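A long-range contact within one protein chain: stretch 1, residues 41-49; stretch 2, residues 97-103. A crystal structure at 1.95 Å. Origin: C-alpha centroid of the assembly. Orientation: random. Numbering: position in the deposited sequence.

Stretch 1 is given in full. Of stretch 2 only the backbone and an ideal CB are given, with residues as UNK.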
# COMPACT_ATOMS: atom_id res chain seq x y z
N ALA B 41 -1.79 2.60 5.57
CA ALA B 41 -2.91 3.20 4.87
C ALA B 41 -4.03 3.51 5.85
O ALA B 41 -4.08 2.91 6.93
CB ALA B 41 -3.42 2.30 3.77
N VAL B 42 -4.90 4.43 5.45
CA VAL B 42 -6.08 4.81 6.23
C VAL B 42 -7.37 4.24 5.61
O VAL B 42 -7.64 4.47 4.45
CB VAL B 42 -6.23 6.34 6.36
CG1 VAL B 42 -7.40 6.69 7.36
CG2 VAL B 42 -4.90 6.98 6.81
N LEU B 43 -8.14 3.52 6.42
CA LEU B 43 -9.47 3.03 6.02
C LEU B 43 -10.60 3.91 6.56
O LEU B 43 -11.64 4.10 5.89
CB LEU B 43 -9.71 1.58 6.51
CG LEU B 43 -8.95 0.45 5.83
CD1 LEU B 43 -9.24 -0.87 6.57
CD2 LEU B 43 -9.26 0.34 4.34
N LYS B 44 -10.42 4.42 7.77
CA LYS B 44 -11.44 5.30 8.35
C LYS B 44 -10.76 6.41 9.10
O LYS B 44 -9.89 6.15 9.94
CB LYS B 44 -12.40 4.52 9.27
CG LYS B 44 -13.38 5.43 10.03
CD LYS B 44 -14.07 4.64 11.12
CE LYS B 44 -15.25 5.40 11.70
NZ LYS B 44 -14.98 5.93 13.06
N HIS B 45 -11.11 7.64 8.74
CA HIS B 45 -10.56 8.82 9.40
C HIS B 45 -11.26 8.96 10.75
O HIS B 45 -12.46 8.67 10.87
CB HIS B 45 -10.69 10.08 8.52
CG HIS B 45 -9.85 11.22 8.98
ND1 HIS B 45 -10.26 12.09 9.98
CD2 HIS B 45 -8.62 11.64 8.61
CE1 HIS B 45 -9.32 13.00 10.18
NE2 HIS B 45 -8.31 12.74 9.37
N PRO B 46 -10.49 9.30 11.80
CA PRO B 46 -11.09 9.34 13.14
C PRO B 46 -12.16 10.42 13.32
O PRO B 46 -12.17 11.45 12.61
CB PRO B 46 -9.90 9.67 14.05
CG PRO B 46 -8.91 10.35 13.13
CD PRO B 46 -9.03 9.55 11.86
N VAL B 47 -13.01 10.17 14.29
CA VAL B 47 -14.09 11.07 14.65
C VAL B 47 -13.47 12.32 15.28
O VAL B 47 -12.44 12.23 15.94
CB VAL B 47 -15.08 10.36 15.63
CG1 VAL B 47 -16.33 11.19 15.84
CG2 VAL B 47 -15.54 9.09 15.04
N GLN B 48 -14.09 13.47 15.07
CA GLN B 48 -13.60 14.73 15.63
C GLN B 48 -14.30 15.09 16.93
O GLN B 48 -15.38 14.57 17.23
CB GLN B 48 -13.80 15.86 14.61
CG GLN B 48 -13.16 15.56 13.25
CD GLN B 48 -11.68 15.25 13.35
OE1 GLN B 48 -11.26 14.10 13.17
NE2 GLN B 48 -10.89 16.26 13.65
N GLY B 49 -13.67 15.97 17.71
CA GLY B 49 -14.28 16.52 18.93
C GLY B 49 -13.63 15.92 20.16
O GLY B 49 -12.92 14.91 20.05
N UNK B 97 -9.38 9.62 0.43
CA UNK B 97 -10.63 8.86 0.38
C UNK B 97 -11.35 8.77 1.71
O UNK B 97 -12.54 9.14 1.81
CB UNK B 97 -10.35 7.44 -0.13
N UNK B 98 -10.65 8.32 2.75
CA UNK B 98 -11.22 8.21 4.10
C UNK B 98 -11.88 9.54 4.55
O UNK B 98 -12.99 9.59 5.11
CB UNK B 98 -10.13 7.80 5.09
N UNK B 99 -11.20 10.63 4.27
CA UNK B 99 -11.67 11.95 4.63
C UNK B 99 -12.92 12.35 3.85
O UNK B 99 -13.89 12.89 4.43
CB UNK B 99 -10.56 12.98 4.40
N UNK B 100 -12.91 12.11 2.55
CA UNK B 100 -14.08 12.44 1.71
C UNK B 100 -15.29 11.62 2.16
O UNK B 100 -16.42 12.16 2.29
CB UNK B 100 -13.78 12.18 0.23
N UNK B 101 -15.05 10.35 2.49
CA UNK B 101 -16.10 9.46 3.01
C UNK B 101 -16.73 9.99 4.29
O UNK B 101 -17.98 10.06 4.40
CB UNK B 101 -15.53 8.06 3.27
N UNK B 102 -15.89 10.39 5.24
CA UNK B 102 -16.37 10.93 6.49
C UNK B 102 -17.16 12.23 6.29
O UNK B 102 -18.22 12.44 6.91
CB UNK B 102 -15.19 11.17 7.44
N UNK B 103 -16.62 13.11 5.45
CA UNK B 103 -17.32 14.34 5.11
C UNK B 103 -18.68 14.09 4.49
O UNK B 103 -19.66 14.70 4.91
CB UNK B 103 -16.47 15.18 4.15

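Residues 97-103 form part of a helix packed against residues 41-49, which leave a strand, turn a corner at Leu43 and continue largely as loop.

At position 97 CA-to-CB points sideways and an ideal CB has nothing of stretch 1 within 5.5 Å, so the contact sets little restriction beyond compatibility with a helix. The residue is Leu97, which makes no contact with stretch 1.

Position 98 is far more confined. CA-to-CB points toward stretch 1, and the CA atoms of Lys44 and position 98 are 5.2 Å apart, the nearest CA pair across the two stretches. The ideal CB already lies 3.7 Å from Val42 CG1, 3.8 Å from His45 N and 4.1 Å from Leu43 O; a longer side chain would have to find a way between these atoms, so a small residue such as alanine, glycine or serine suits best. It is Ala98, whose CB packs against Val42 CG1 at 3.7 Å. The close approach also lets one water join the backbones, accepting from His45 N (3.0 Å) and donating to Ala98 O (2.6 Å).

At position 99 CA-to-CB runs sideways, with the ideal CB 4.8 Å from His45 CD2. A side chain able to bend back could cover the imidazole, as leucine, isoleucine, methionine or an aromatic residue might. The residue is Leu99, with chi1 t and chi2 p; its CD1 sits over one face of the ring, 3.7 Å from the centroid of His45 and 6° off the normal, in a CH-pi contact.

Positions 100 and 101 are out of reach of stretch 1, and many helix-compatible residues, polar ones included, would serve. They are Glu100 and Thr101.

Position 102, one helical turn after 98, again directs CA-to-CB toward stretch 1, but its ideal CB is 4.8 Å from His45 CB, leaving room for a longer chain. Beyond lie His45 ND1, a possible donor, and the acceptor Pro46 O. Glutamine can answer both with one amide; glutamate could address the imidazole, and lysine or arginine the carbonyl. Gln102 is found, extended with chi1 and chi2 both t. Its NE2 donates to Pro46 O (3.1 Å, 155°), while His45 ND1 donates to Gln102 OE1 in a weak bond (3.2 Å, 124°). The same NE2 lies 3.7 Å from Val47 CA, so the amide follows the loop beyond the proline.

Position 103 is out of reach and unconstrained here; it holds Met103, modelled as selenomethionine.

Stretch 2, residues 97-103: LALETQM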
# COMPACT_ATOMS: atom_id res chain seq x y z
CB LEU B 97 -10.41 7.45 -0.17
CG LEU B 97 -11.63 6.53 -0.29
CD1 LEU B 97 -12.61 7.05 -1.37
CD2 LEU B 97 -11.25 5.08 -0.60
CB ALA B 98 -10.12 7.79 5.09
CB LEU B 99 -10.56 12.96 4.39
CG LEU B 99 -10.70 14.30 5.08
CD1 LEU B 99 -10.71 14.08 6.58
CD2 LEU B 99 -9.49 15.22 4.64
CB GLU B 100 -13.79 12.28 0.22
CG GLU B 100 -12.96 13.47 -0.31
CD GLU B 100 -12.14 13.15 -1.54
OE1 GLU B 100 -12.23 12.01 -2.08
OE2 GLU B 100 -11.39 14.07 -1.98
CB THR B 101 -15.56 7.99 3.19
OG1 THR B 101 -15.23 7.50 1.90
CG2 THR B 101 -16.57 7.03 3.85
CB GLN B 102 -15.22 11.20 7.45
CG GLN B 102 -15.69 11.63 8.85
CD GLN B 102 -14.53 11.80 9.79
OE1 GLN B 102 -13.37 11.84 9.37
NE2 GLN B 102 -14.81 11.86 11.07
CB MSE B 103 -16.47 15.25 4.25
CG MSE B 103 -15.31 15.84 5.03
SE MSE B 103 -14.25 17.14 4.02
CE MSE B 103 -13.49 16.03 2.67
O HOH W 1 -13.54 7.86 6.94
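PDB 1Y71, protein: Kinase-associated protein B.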